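Alr4995 protein (Nostoc sp., PDB 6LRF) acts as a bifunctional arginine dihydrolase and ornithine cyclodeaminase, probably taking arginine through ornithine to proline. Local coordinates at residues V528-T538 and H556-I564; Y15-M25 and T253-A261. All coordinates share one frame; numbering follows the deposited sequence.

Interaction 1 (V528-T538 and H556-I564)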
ATOM      1  N   VAL B 528      24.656  -5.658 -12.264  1.00 18.08           N
ATOM      2  CA  VAL B 528      25.617  -5.095 -11.317  1.00 19.44           C
ATOM      3  C   VAL B 528      25.355  -5.603  -9.891  1.00 22.00           C
ATOM      4  O   VAL B 528      26.289  -5.950  -9.183  1.00 20.16           O
ATOM      5  CB  VAL B 528      25.616  -3.550 -11.289  1.00 19.34           C
ATOM      6  CG1 VAL B 528      26.639  -3.046 -10.272  1.00 20.56           C
ATOM      7  CG2 VAL B 528      25.942  -2.975 -12.669  1.00 17.24           C
ATOM      8  N   HIS B 529      24.092  -5.642  -9.470  1.00 18.10           N
ATOM      9  CA  HIS B 529      23.759  -6.094  -8.121  1.00 18.34           C
ATOM     10  C   HIS B 529      24.093  -7.565  -7.911  1.00 21.53           C
ATOM     11  O   HIS B 529      24.565  -7.947  -6.844  1.00 19.52           O
ATOM     12  CB  HIS B 529      22.272  -5.854  -7.824  1.00 22.60           C
ATOM     13  CG  HIS B 529      21.949  -4.427  -7.534  1.00 24.58           C
ATOM     14  ND1 HIS B 529      21.897  -3.925  -6.252  1.00 32.69           N
ATOM     15  CD2 HIS B 529      21.700  -3.383  -8.359  1.00 25.39           C
ATOM     16  CE1 HIS B 529      21.603  -2.638  -6.300  1.00 34.07           C
ATOM     17  NE2 HIS B 529      21.486  -2.283  -7.568  1.00 26.17           N
ATOM     18  N   ASP B 530      23.827  -8.390  -8.918  1.00 21.04           N
ATOM     19  CA  ASP B 530      24.138  -9.811  -8.833  1.00 21.39           C
ATOM     20  C   ASP B 530      25.644 -10.002  -8.696  1.00 25.85           C
ATOM     21  O   ASP B 530      26.117 -10.777  -7.857  1.00 22.40           O
ATOM     22  CB  ASP B 530      23.630 -10.554 -10.061  1.00 20.60           C
ATOM     23  CG  ASP B 530      24.134 -11.997 -10.129  1.00 26.10           C
ATOM     24  OD1 ASP B 530      23.710 -12.831  -9.286  1.00 25.85           O
ATOM     25  OD2 ASP B 530      24.922 -12.302 -11.050  1.00 26.19           O
ATOM     26  N   ILE B 531      26.400  -9.280  -9.516  1.00 18.04           N
ATOM     27  CA  ILE B 531      27.841  -9.419  -9.472  1.00 20.26           C
ATOM     28  C   ILE B 531      28.362  -8.861  -8.144  1.00 22.78           C
ATOM     29  O   ILE B 531      29.181  -9.493  -7.505  1.00 21.08           O
ATOM     30  CB  ILE B 531      28.488  -8.745 -10.671  1.00 21.10           C
ATOM     31  CG1 ILE B 531      28.071  -9.500 -11.938  1.00 23.07           C
ATOM     32  CG2 ILE B 531      30.004  -8.740 -10.524  1.00 22.84           C
ATOM     33  CD1 ILE B 531      28.527  -8.880 -13.249  1.00 27.72           C
ATOM     34  N   GLU B 532      27.838  -7.722  -7.692  1.00 19.74           N
ATOM     35  CA  GLU B 532      28.262  -7.165  -6.405  1.00 25.01           C
ATOM     36  C   GLU B 532      28.010  -8.132  -5.244  1.00 24.26           C
ATOM     37  O   GLU B 532      28.879  -8.330  -4.395  1.00 24.21           O
ATOM     38  CB  GLU B 532      27.559  -5.839  -6.120  1.00 23.82           C
ATOM     39  CG  GLU B 532      28.161  -5.079  -4.945  1.00 25.79           C
ATOM     40  CD  GLU B 532      27.261  -3.963  -4.426  1.00 33.25           C
ATOM     41  OE1 GLU B 532      26.295  -3.561  -5.116  1.00 31.41           O
ATOM     42  OE2 GLU B 532      27.511  -3.504  -3.296  1.00 32.36           O
ATOM     43  N   GLN B 533      26.821  -8.722  -5.204  1.00 23.73           N
ATOM     44  CA  GLN B 533      26.466  -9.623  -4.114  1.00 22.69           C
ATOM     45  C   GLN B 533      27.398 -10.820  -4.084  1.00 27.28           C
ATOM     46  O   GLN B 533      27.750 -11.317  -3.014  1.00 26.60           O
ATOM     47  CB  GLN B 533      25.015 -10.089  -4.236  1.00 26.72           C
ATOM     48  CG  GLN B 533      24.723 -11.457  -3.568  1.00 31.57           C
ATOM     49  CD  GLN B 533      23.324 -12.015  -3.900  1.00 42.29           C
ATOM     50  OE1 GLN B 533      22.331 -11.579  -3.324  1.00 52.57           O
ATOM     51  NE2 GLN B 533      23.248 -12.982  -4.822  1.00 38.55           N
ATOM     52  N   ASN B 534      27.815 -11.271  -5.260  1.00 21.87           N
ATOM     53  CA  ASN B 534      28.616 -12.480  -5.347  1.00 25.99           C
ATOM     54  C   ASN B 534      30.110 -12.226  -5.173  1.00 25.61           C
ATOM     55  O   ASN B 534      30.820 -13.076  -4.658  1.00 28.20           O
ATOM     56  CB  ASN B 534      28.338 -13.193  -6.675  1.00 29.08           C
ATOM     57  CG  ASN B 534      27.050 -13.994  -6.629  1.00 30.00           C
ATOM     58  OD1 ASN B 534      27.049 -15.139  -6.185  1.00 31.50           O
ATOM     59  ND2 ASN B 534      25.940 -13.380  -7.039  1.00 22.90           N
HETATM   60  N   MSE B 535      30.580 -11.058  -5.590  1.00 23.40           N
HETATM   61  CA  MSE B 535      31.981 -10.701  -5.425  1.00 26.91           C
HETATM   62  C   MSE B 535      32.269 -10.141  -4.037  1.00 32.30           C
HETATM   63  O   MSE B 535      33.294 -10.460  -3.439  1.00 37.46           O
HETATM   64  CB  MSE B 535      32.411  -9.664  -6.458  1.00 27.03           C
HETATM   65  CG  MSE B 535      32.624 -10.165  -7.871  1.00 33.05           C
HETATM   66 SE   MSE B 535      33.249  -8.672  -8.987  0.39 27.41          SE
HETATM   67  CE  MSE B 535      34.898  -8.291  -8.021  1.00 28.58           C
HETATM   68  N   MSE B 536      31.372  -9.293  -3.540  1.00 27.07           N
HETATM   69  CA  MSE B 536      31.635  -8.512  -2.337  1.00 31.71           C
HETATM   70  C   MSE B 536      30.747  -8.884  -1.156  1.00 32.28           C
HETATM   71  O   MSE B 536      30.973  -8.393  -0.058  1.00 34.18           O
HETATM   72  CB  MSE B 536      31.449  -7.007  -2.592  1.00 29.11           C
HETATM   73  CG  MSE B 536      31.918  -6.468  -3.930  1.00 39.51           C
HETATM   74 SE   MSE B 536      33.839  -6.247  -3.929  0.61 63.73          SE
HETATM   75  CE  MSE B 536      34.016  -4.853  -2.611  1.00 42.24           C
ATOM     76  N   GLY B 537      29.725  -9.708  -1.376  1.00 28.39           N
ATOM     77  CA  GLY B 537      28.746  -9.988  -0.329  1.00 28.83           C
ATOM     78  C   GLY B 537      27.857  -8.803   0.040  1.00 32.86           C
ATOM     79  O   GLY B 537      27.280  -8.761   1.131  1.00 31.54           O
ATOM     80  N   THR B 538      27.748  -7.828  -0.861  1.00 30.04           N
ATOM     81  CA  THR B 538      26.887  -6.658  -0.644  1.00 28.24           C
ATOM     82  C   THR B 538      26.044  -6.321  -1.865  1.00 29.30           C
ATOM     83  O   THR B 538      26.299  -6.788  -2.971  1.00 27.28           O
ATOM     84  CB  THR B 538      27.701  -5.383  -0.273  1.00 36.06           C
ATOM     85  OG1 THR B 538      28.700  -5.122  -1.274  1.00 34.53           O
ATOM     86  CG2 THR B 538      28.360  -5.520   1.108  1.00 33.91           C
ATOM     87  N   HIS B 556      31.530  -0.127  -3.168  1.00 21.61           N
ATOM     88  CA  HIS B 556      31.469  -1.500  -3.647  1.00 22.51           C
ATOM     89  C   HIS B 556      30.772  -1.578  -5.006  1.00 24.59           C
ATOM     90  O   HIS B 556      31.176  -2.348  -5.885  1.00 22.72           O
ATOM     91  CB  HIS B 556      30.748  -2.402  -2.634  1.00 30.33           C
ATOM     92  CG  HIS B 556      31.597  -2.805  -1.464  1.00 36.16           C
ATOM     93  ND1 HIS B 556      31.221  -3.789  -0.571  1.00 43.00           N
ATOM     94  CD2 HIS B 556      32.804  -2.356  -1.039  1.00 37.18           C
ATOM     95  CE1 HIS B 556      32.161  -3.931   0.345  1.00 41.46           C
ATOM     96  NE2 HIS B 556      33.136  -3.080   0.083  1.00 39.27           N
ATOM     97  N   HIS B 557      29.720  -0.781  -5.170  1.00 25.06           N
ATOM     98  CA  HIS B 557      28.934  -0.765  -6.407  1.00 24.44           C
ATOM     99  C   HIS B 557      29.729  -0.244  -7.614  1.00 23.28           C
ATOM    100  O   HIS B 557      29.785  -0.881  -8.669  1.00 22.06           O
ATOM    101  CB  HIS B 557      27.693   0.090  -6.198  1.00 25.15           C
ATOM    102  CG  HIS B 557      26.592  -0.197  -7.168  1.00 31.92           C
ATOM    103  ND1 HIS B 557      25.869  -1.377  -7.154  1.00 35.79           N
ATOM    104  CD2 HIS B 557      26.087   0.546  -8.182  1.00 30.51           C
ATOM    105  CE1 HIS B 557      24.962  -1.343  -8.114  1.00 31.56           C
ATOM    106  NE2 HIS B 557      25.073  -0.192  -8.753  1.00 30.25           N
ATOM    107  N   LEU B 558      30.333   0.928  -7.443  1.00 21.60           N
ATOM    108  CA  LEU B 558      31.186   1.538  -8.458  1.00 21.84           C
ATOM    109  C   LEU B 558      32.424   0.692  -8.744  1.00 25.24           C
ATOM    110  O   LEU B 558      32.864   0.615  -9.897  1.00 21.16           O
ATOM    111  CB  LEU B 558      31.609   2.945  -8.021  1.00 21.41           C
ATOM    112  CG  LEU B 558      30.728   4.084  -8.532  1.00 29.70           C
ATOM    113  CD1 LEU B 558      30.925   4.254 -10.045  1.00 25.89           C
ATOM    114  CD2 LEU B 558      29.262   3.822  -8.205  1.00 30.04           C
ATOM    115  N   LYS B 559      32.987   0.067  -7.703  1.00 18.40           N
ATOM    116  CA  LYS B 559      34.129  -0.830  -7.900  1.00 20.62           C
ATOM    117  C   LYS B 559      33.783  -1.952  -8.847  1.00 21.56           C
ATOM    118  O   LYS B 559      34.569  -2.309  -9.723  1.00 22.74           O
ATOM    119  CB  LYS B 559      34.611  -1.433  -6.576  1.00 23.31           C
ATOM    120  CG  LYS B 559      35.540  -2.621  -6.766  1.00 27.04           C
ATOM    121  CD  LYS B 559      36.295  -2.979  -5.487  1.00 34.21           C
ATOM    122  CE  LYS B 559      37.443  -3.940  -5.785  1.00 38.91           C
ATOM    123  NZ  LYS B 559      38.444  -3.978  -4.675  1.00 41.29           N
ATOM    124  N   VAL B 560      32.603  -2.533  -8.664  1.00 19.13           N
ATOM    125  CA  VAL B 560      32.195  -3.635  -9.512  1.00 17.66           C
ATOM    126  C   VAL B 560      32.042  -3.166 -10.955  1.00 21.65           C
ATOM    127  O   VAL B 560      32.470  -3.847 -11.887  1.00 19.96           O
ATOM    128  CB  VAL B 560      30.869  -4.268  -9.020  1.00 26.44           C
ATOM    129  CG1 VAL B 560      30.260  -5.171 -10.099  1.00 22.76           C
ATOM    130  CG2 VAL B 560      31.102  -5.037  -7.716  1.00 29.14           C
ATOM    131  N   ILE B 561      31.437  -1.996 -11.137  1.00 21.29           N
ATOM    132  CA  ILE B 561      31.203  -1.485 -12.482  1.00 17.93           C
ATOM    133  C   ILE B 561      32.536  -1.220 -13.162  1.00 20.32           C
ATOM    134  O   ILE B 561      32.767  -1.664 -14.291  1.00 19.69           O
ATOM    135  CB  ILE B 561      30.342  -0.217 -12.458  1.00 19.18           C
ATOM    136  CG1 ILE B 561      28.905  -0.603 -12.047  1.00 17.74           C
ATOM    137  CG2 ILE B 561      30.369   0.472 -13.832  1.00 19.19           C
ATOM    138  CD1 ILE B 561      27.970   0.586 -11.825  1.00 21.23           C
ATOM    139  N   ASN B 562      33.423  -0.522 -12.462  1.00 18.95           N
ATOM    140  CA  ASN B 562      34.763  -0.262 -12.982  1.00 21.42           C
ATOM    141  C   ASN B 562      35.556  -1.536 -13.318  1.00 20.18           C
ATOM    142  O   ASN B 562      36.257  -1.605 -14.323  1.00 23.54           O
ATOM    143  CB  ASN B 562      35.562   0.572 -11.978  1.00 17.71           C
ATOM    144  CG  ASN B 562      36.765   1.199 -12.612  1.00 22.66           C
ATOM    145  OD1 ASN B 562      36.625   1.987 -13.549  1.00 20.27           O
ATOM    146  ND2 ASN B 562      37.963   0.851 -12.125  1.00 18.72           N
ATOM    147  N   THR B 563      35.445  -2.549 -12.472  1.00 21.96           N
ATOM    148  CA  THR B 563      36.171  -3.797 -12.695  1.00 20.27           C
ATOM    149  C   THR B 563      35.679  -4.523 -13.950  1.00 22.27           C
ATOM    150  O   THR B 563      36.478  -5.021 -14.751  1.00 24.45           O
ATOM    151  CB  THR B 563      36.055  -4.710 -11.452  1.00 22.61           C
ATOM    152  OG1 THR B 563      36.639  -4.039 -10.330  1.00 22.82           O
ATOM    153  CG2 THR B 563      36.766  -6.030 -11.665  1.00 25.18           C
ATOM    154  N   ILE B 564      34.363  -4.595 -14.134  1.00 20.66           N
ATOM    155  CA  ILE B 564      33.829  -5.244 -15.332  1.00 21.16           C
ATOM    156  C   ILE B 564      34.214  -4.443 -16.586  1.00 20.44           C
ATOM    157  O   ILE B 564      34.595  -5.025 -17.596  1.00 21.10           O
ATOM    158  CB  ILE B 564      32.286  -5.426 -15.263  1.00 22.32           C
ATOM    159  CG1 ILE B 564      31.885  -6.182 -13.985  1.00 22.59           C
ATOM    160  CG2 ILE B 564      31.780  -6.208 -16.477  1.00 23.64           C
ATOM    161  CD1 ILE B 564      32.599  -7.528 -13.808  1.00 30.27           C
TER
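His556 opens the contact between two helices of the Rossmann-fold region, whose axes cross nearly at right angles (103°) with 9.5 Å between them at closest approach. Its ND1 donates to Thr538 OG1 at 2.9 Å, the hydroxyl lying in the imidazole plane. Thr538 OG1 in turn donates to Glu532 OE2 on the anti side of the carboxylate, a chain of two hydrogen bonds from ring to hydroxyl to carboxylate. The next ring, His557, uses ND1 for an almost straight bond to Glu532 OE1 (3.0 Å, 175°), in the plane of the ring but from above that of the carboxylate; OE1 also accepts from the backbone N of Leu540. Val528 CG1 covers a face of the His557 ring. With an alanine at Glu532, His557 ND1 and Thr538 OG1 would probably both lose their acceptor, and the His557 ring would be freer to turn. Val560 is a knob among Val528, Ile531, Glu532 and Met536: CG1, anti to its own N (chi1 165°), meets Ile531 CG2 at 3.6 Å, and CG2 rests on Glu532 CA and on CG of the selenomethionine Met536. Beyond it, Ile561 CG1 packs against Val528 CG1 at 3.8 Å.

Interaction 2 (Y15-M25 and T253-A261)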
ATOM      1  N   TYR B  15      30.009 -24.455  39.636  1.00 46.08           N
ATOM      2  CA  TYR B  15      29.380 -23.991  38.419  1.00 48.50           C
ATOM      3  C   TYR B  15      27.897 -23.786  38.670  1.00 53.92           C
ATOM      4  O   TYR B  15      27.265 -24.532  39.422  1.00 51.76           O
ATOM      5  CB  TYR B  15      29.612 -24.978  37.274  1.00 47.72           C
ATOM      6  CG  TYR B  15      28.837 -24.669  36.006  1.00 50.84           C
ATOM      7  CD1 TYR B  15      29.201 -23.605  35.182  1.00 46.31           C
ATOM      8  CD2 TYR B  15      27.750 -25.452  35.625  1.00 50.20           C
ATOM      9  CE1 TYR B  15      28.493 -23.327  34.017  1.00 48.53           C
ATOM     10  CE2 TYR B  15      27.041 -25.185  34.461  1.00 48.59           C
ATOM     11  CZ  TYR B  15      27.414 -24.120  33.661  1.00 46.65           C
ATOM     12  OH  TYR B  15      26.708 -23.859  32.505  1.00 42.15           O
ATOM     13  N   ASP B  16      27.365 -22.758  38.025  1.00 54.61           N
ATOM     14  CA  ASP B  16      25.979 -22.358  38.167  1.00 60.47           C
ATOM     15  C   ASP B  16      25.719 -21.330  37.070  1.00 61.51           C
ATOM     16  O   ASP B  16      26.659 -20.879  36.409  1.00 59.25           O
ATOM     17  CB  ASP B  16      25.727 -21.772  39.565  1.00 62.22           C
ATOM     18  CG  ASP B  16      24.243 -21.611  39.891  1.00 72.51           C
ATOM     19  OD1 ASP B  16      23.425 -22.459  39.454  1.00 67.81           O
ATOM     20  OD2 ASP B  16      23.902 -20.636  40.603  1.00 74.12           O
ATOM     21  N   VAL B  17      24.460 -20.968  36.854  1.00 57.83           N
ATOM     22  CA  VAL B  17      24.175 -19.768  36.089  1.00 53.82           C
ATOM     23  C   VAL B  17      23.716 -18.704  37.093  1.00 57.92           C
ATOM     24  O   VAL B  17      22.549 -18.653  37.479  1.00 60.60           O
ATOM     25  CB  VAL B  17      23.134 -20.027  34.983  1.00 54.53           C
ATOM     26  CG1 VAL B  17      22.875 -18.760  34.187  1.00 56.82           C
ATOM     27  CG2 VAL B  17      23.618 -21.134  34.053  1.00 52.73           C
ATOM     28  N   ASP B  18      24.668 -17.887  37.545  1.00 55.59           N
ATOM     29  CA  ASP B  18      24.434 -16.861  38.563  1.00 60.43           C
ATOM     30  C   ASP B  18      23.783 -15.586  38.031  1.00 60.89           C
ATOM     31  O   ASP B  18      23.071 -14.889  38.758  1.00 61.11           O
ATOM     32  CB  ASP B  18      25.755 -16.461  39.231  1.00 60.95           C
ATOM     33  CG  ASP B  18      26.307 -17.534  40.150  1.00 71.33           C
ATOM     34  OD1 ASP B  18      25.512 -18.361  40.657  1.00 69.11           O
ATOM     35  OD2 ASP B  18      27.542 -17.533  40.384  1.00 68.55           O
ATOM     36  N   TYR B  19      24.073 -15.275  36.770  1.00 59.53           N
ATOM     37  CA  TYR B  19      23.764 -13.984  36.170  1.00 51.00           C
ATOM     38  C   TYR B  19      23.514 -14.181  34.689  1.00 52.22           C
ATOM     39  O   TYR B  19      23.444 -15.321  34.223  1.00 52.97           O
ATOM     40  CB  TYR B  19      24.919 -13.001  36.389  1.00 54.65           C
ATOM     41  CG  TYR B  19      26.286 -13.654  36.261  1.00 56.69           C
ATOM     42  CD1 TYR B  19      26.798 -14.017  35.018  1.00 51.42           C
ATOM     43  CD2 TYR B  19      27.054 -13.924  37.386  1.00 58.36           C
ATOM     44  CE1 TYR B  19      28.037 -14.627  34.904  1.00 53.47           C
ATOM     45  CE2 TYR B  19      28.294 -14.527  37.282  1.00 54.01           C
ATOM     46  CZ  TYR B  19      28.779 -14.875  36.040  1.00 53.92           C
ATOM     47  OH  TYR B  19      30.013 -15.477  35.944  1.00 51.92           O
ATOM     48  N   VAL B  20      23.388 -13.077  33.950  1.00 50.78           N
ATOM     49  CA  VAL B  20      23.261 -13.136  32.494  1.00 49.18           C
ATOM     50  C   VAL B  20      24.211 -12.110  31.844  1.00 50.50           C
ATOM     51  O   VAL B  20      24.136 -10.903  32.121  1.00 44.58           O
ATOM     52  CB  VAL B  20      21.787 -12.892  32.018  1.00 49.98           C
ATOM     53  CG1 VAL B  20      21.639 -13.177  30.525  1.00 46.97           C
ATOM     54  CG2 VAL B  20      20.800 -13.755  32.808  1.00 44.47           C
ATOM     55  N   ILE B  21      25.124 -12.613  31.007  1.00 47.19           N
ATOM     56  CA  ILE B  21      26.069 -11.774  30.265  1.00 42.94           C
ATOM     57  C   ILE B  21      26.174 -12.199  28.800  1.00 37.01           C
ATOM     58  O   ILE B  21      26.895 -11.575  28.028  1.00 40.72           O
ATOM     59  CB  ILE B  21      27.498 -11.796  30.889  1.00 42.23           C
ATOM     60  CG1 ILE B  21      28.040 -13.230  30.951  1.00 39.31           C
ATOM     61  CG2 ILE B  21      27.511 -11.122  32.255  1.00 40.98           C
ATOM     62  CD1 ILE B  21      29.528 -13.327  31.291  1.00 46.04           C
ATOM     63  N   ASN B  22      25.482 -13.277  28.430  1.00 38.40           N
ATOM     64  CA  ASN B  22      25.312 -13.644  27.022  1.00 42.03           C
ATOM     65  C   ASN B  22      23.906 -14.232  26.799  1.00 47.80           C
ATOM     66  O   ASN B  22      23.276 -14.694  27.752  1.00 46.49           O
ATOM     67  CB  ASN B  22      26.428 -14.607  26.554  1.00 40.10           C
ATOM     68  CG  ASN B  22      26.310 -16.012  27.137  1.00 43.27           C
ATOM     69  OD1 ASN B  22      25.348 -16.726  26.870  1.00 42.22           O
ATOM     70  ND2 ASN B  22      27.332 -16.436  27.887  1.00 41.26           N
ATOM     71  N   PRO B  23      23.400 -14.199  25.548  1.00 49.55           N
ATOM     72  CA  PRO B  23      21.999 -14.585  25.298  1.00 52.81           C
ATOM     73  C   PRO B  23      21.642 -16.030  25.664  1.00 50.53           C
ATOM     74  O   PRO B  23      20.485 -16.301  25.976  1.00 51.75           O
ATOM     75  CB  PRO B  23      21.835 -14.364  23.782  1.00 48.19           C
ATOM     76  CG  PRO B  23      23.232 -14.375  23.231  1.00 48.09           C
ATOM     77  CD  PRO B  23      24.054 -13.728  24.313  1.00 50.16           C
ATOM     78  N   TRP B  24      22.605 -16.945  25.625  1.00 49.64           N
ATOM     79  CA  TRP B  24      22.324 -18.336  25.972  1.00 45.48           C
ATOM     80  C   TRP B  24      22.009 -18.519  27.462  1.00 46.76           C
ATOM     81  O   TRP B  24      21.445 -19.543  27.863  1.00 44.08           O
ATOM     82  CB  TRP B  24      23.500 -19.222  25.594  1.00 41.39           C
ATOM     83  CG  TRP B  24      23.814 -19.240  24.142  1.00 44.84           C
ATOM     84  CD1 TRP B  24      24.674 -18.414  23.479  1.00 39.42           C
ATOM     85  CD2 TRP B  24      23.287 -20.144  23.163  1.00 41.67           C
ATOM     86  NE1 TRP B  24      24.713 -18.746  22.146  1.00 40.29           N
ATOM     87  CE2 TRP B  24      23.871 -19.805  21.925  1.00 42.92           C
ATOM     88  CE3 TRP B  24      22.374 -21.205  23.213  1.00 47.35           C
ATOM     89  CZ2 TRP B  24      23.572 -20.487  20.743  1.00 43.45           C
ATOM     90  CZ3 TRP B  24      22.077 -21.887  22.038  1.00 45.09           C
ATOM     91  CH2 TRP B  24      22.672 -21.522  20.820  1.00 47.92           C
HETATM   92  N   MSE B  25      22.393 -17.534  28.275  1.00 47.86           N
HETATM   93  CA  MSE B  25      22.154 -17.565  29.723  1.00 49.03           C
HETATM   94  C   MSE B  25      20.764 -17.081  30.104  1.00 50.99           C
HETATM   95  O   MSE B  25      20.366 -17.178  31.264  1.00 53.18           O
HETATM   96  CB  MSE B  25      23.179 -16.706  30.467  1.00 47.31           C
HETATM   97  CG  MSE B  25      24.537 -17.366  30.682  1.00 54.36           C
HETATM   98 SE   MSE B  25      25.779 -16.205  31.673  1.00 68.99          SE
HETATM   99  CE  MSE B  25      27.367 -17.373  31.658  1.00 59.19           C
ATOM    100  N   THR B 253      25.072 -30.477  27.457  1.00 44.32           N
ATOM    101  CA  THR B 253      23.906 -29.588  27.444  1.00 43.12           C
ATOM    102  C   THR B 253      23.828 -28.670  28.663  1.00 43.06           C
ATOM    103  O   THR B 253      23.288 -27.569  28.579  1.00 41.93           O
ATOM    104  CB  THR B 253      22.584 -30.396  27.351  1.00 47.84           C
ATOM    105  OG1 THR B 253      22.461 -31.267  28.487  1.00 48.61           O
ATOM    106  CG2 THR B 253      22.540 -31.222  26.057  1.00 41.25           C
ATOM    107  N   GLU B 254      24.374 -29.114  29.791  1.00 43.51           N
ATOM    108  CA  GLU B 254      24.343 -28.307  31.011  1.00 45.83           C
ATOM    109  C   GLU B 254      25.251 -27.082  30.902  1.00 45.32           C
ATOM    110  O   GLU B 254      25.092 -26.105  31.636  1.00 45.86           O
ATOM    111  CB  GLU B 254      24.749 -29.153  32.222  1.00 46.74           C
ATOM    112  CG  GLU B 254      24.076 -28.742  33.516  1.00 54.64           C
ATOM    113  CD  GLU B 254      22.556 -28.828  33.438  1.00 60.87           C
ATOM    114  OE1 GLU B 254      22.031 -29.652  32.650  1.00 56.24           O
ATOM    115  OE2 GLU B 254      21.884 -28.063  34.168  1.00 65.00           O
ATOM    116  N   PHE B 255      26.215 -27.129  29.988  1.00 42.69           N
ATOM    117  CA  PHE B 255      27.103 -25.988  29.832  1.00 45.30           C
ATOM    118  C   PHE B 255      26.634 -25.129  28.674  1.00 41.34           C
ATOM    119  O   PHE B 255      26.955 -23.937  28.616  1.00 42.04           O
ATOM    120  CB  PHE B 255      28.553 -26.443  29.650  1.00 39.05           C
ATOM    121  CG  PHE B 255      29.126 -27.074  30.880  1.00 41.09           C
ATOM    122  CD1 PHE B 255      29.583 -26.285  31.929  1.00 38.15           C
ATOM    123  CD2 PHE B 255      29.170 -28.458  31.011  1.00 42.24           C
ATOM    124  CE1 PHE B 255      30.100 -26.869  33.087  1.00 37.31           C
ATOM    125  CE2 PHE B 255      29.681 -29.043  32.165  1.00 44.34           C
ATOM    126  CZ  PHE B 255      30.147 -28.244  33.201  1.00 39.92           C
ATOM    127  N   LEU B 256      25.842 -25.720  27.776  1.00 39.36           N
ATOM    128  CA  LEU B 256      25.204 -24.937  26.717  1.00 43.45           C
ATOM    129  C   LEU B 256      24.267 -23.906  27.336  1.00 42.70           C
ATOM    130  O   LEU B 256      23.928 -22.920  26.696  1.00 45.33           O
ATOM    131  CB  LEU B 256      24.438 -25.830  25.736  1.00 44.36           C
ATOM    132  CG  LEU B 256      25.058 -26.052  24.350  1.00 47.28           C
ATOM    133  CD1 LEU B 256      26.191 -27.060  24.416  1.00 45.10           C
ATOM    134  CD2 LEU B 256      24.014 -26.473  23.307  1.00 43.73           C
ATOM    135  N   LYS B 257      23.867 -24.137  28.590  1.00 44.21           N
ATOM    136  CA  LYS B 257      23.017 -23.204  29.339  1.00 45.09           C
ATOM    137  C   LYS B 257      23.727 -21.908  29.716  1.00 49.19           C
ATOM    138  O   LYS B 257      23.073 -20.875  29.905  1.00 46.86           O
ATOM    139  CB  LYS B 257      22.489 -23.859  30.616  1.00 48.85           C
ATOM    140  CG  LYS B 257      21.577 -25.054  30.394  1.00 48.89           C
ATOM    141  CD  LYS B 257      21.077 -25.578  31.731  1.00 54.82           C
ATOM    142  CE  LYS B 257      20.106 -26.732  31.560  1.00 60.54           C
ATOM    143  NZ  LYS B 257      19.446 -27.077  32.853  1.00 64.39           N
ATOM    144  N   ALA B 258      25.054 -21.962  29.849  1.00 47.26           N
ATOM    145  CA  ALA B 258      25.837 -20.759  30.130  1.00 44.65           C
ATOM    146  C   ALA B 258      26.482 -20.213  28.858  1.00 40.40           C
ATOM    147  O   ALA B 258      27.189 -19.211  28.894  1.00 37.44           O
ATOM    148  CB  ALA B 258      26.896 -21.043  31.177  1.00 45.71           C
ATOM    149  N   GLY B 259      26.247 -20.892  27.741  1.00 41.47           N
ATOM    150  CA  GLY B 259      26.725 -20.434  26.451  1.00 37.94           C
ATOM    151  C   GLY B 259      28.090 -20.968  26.048  1.00 40.94           C
ATOM    152  O   GLY B 259      28.791 -20.333  25.249  1.00 35.37           O
ATOM    153  N   GLY B 260      28.468 -22.129  26.585  1.00 37.01           N
ATOM    154  CA  GLY B 260      29.722 -22.770  26.213  1.00 31.76           C
ATOM    155  C   GLY B 260      29.622 -24.275  26.048  1.00 34.99           C
ATOM    156  O   GLY B 260      28.683 -24.895  26.529  1.00 37.05           O
ATOM    157  N   ALA B 261      30.581 -24.871  25.346  1.00 32.55           N
ATOM    158  CA  ALA B 261      30.603 -26.328  25.195  1.00 37.56           C
ATOM    159  C   ALA B 261      32.033 -26.859  25.290  1.00 31.19           C
ATOM    160  O   ALA B 261      32.830 -26.371  26.096  1.00 31.37           O
ATOM    161  CB  ALA B 261      29.957 -26.755  23.874  1.00 36.13           C
TER
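The backbones of Trp24 and Met25, in a short 3-10 turn, run close to Ala258 and Gly259, with Trp24 CA 4.9 Å from Gly259 CA, and Met25 CA directs a C-H at Lys257 O. Gly259, with positive phi, is the C-prime residue of a Schellman motif, in which Gly260 N bonds to Phe255 O and Gly259 N more weakly to Leu256 O. A side chain on it would run into Asn22 OD1 and crowd Trp24 CB, which lies 3.6 Å from Gly259 CA. Asn22 binds the turn through its side-chain amide: its ND2 gives Ala258 O a nearly straight bond (3.0 Å, 175°) in the plane of its own amide but tilted from that of the carbonyl. Its OD1 accepts weak bonds from Trp24 N and Met25 N, so both ends of the amide are engaged. At the other end of the loop, Tyr15 CG stands anti to the backbone N (chi1 172°), carrying the ring to Phe255 and OH to Glu254 O, which it meets at 2.9 Å in the carbonyl plane, on a lone pair. Phe255 CE1 lies over the centre of the Tyr15 ring, the two planes inclined at 40°. Ala258 CB sits between Tyr15 OH and the extended selenomethionine Met25, whose CE comes within 3.7 Å of it. Trp24 NE1 is held by Arg165 O, and its ring meets Trp479 of a second subunit edge-to-face. Thus a long loop after strand 6-9 wraps a Schellman-capped helical turn in the part of the chain related to the dimethylarginine dimethylhydrolases of the guanidine-modifying enzyme superfamily.

Both segments of interaction 2 precede those of interaction 1 along the chain, and the two contacts lie in different parts of the bifunctional enzyme, with centres about 41 Å apart and nearest atoms about 23 Å apart. Interaction 2 joins the loop between strand 6-9 and helix 34-49 to the turn after helix 253-256, bringing together parts of the chain more than 220 residues apart. Interaction 1 instead pairs helices 524-536 and 554-567, close in sequence; helix 524-536 directly follows strand 519-523 of the parallel sheet. Helix 190-199 touches both its segments, so interaction 1 lies where the Rossmann-fold region meets the dihydrolase-like region of the same chain, whereas interaction 2 is internal to the latter and lies beside a subunit interface.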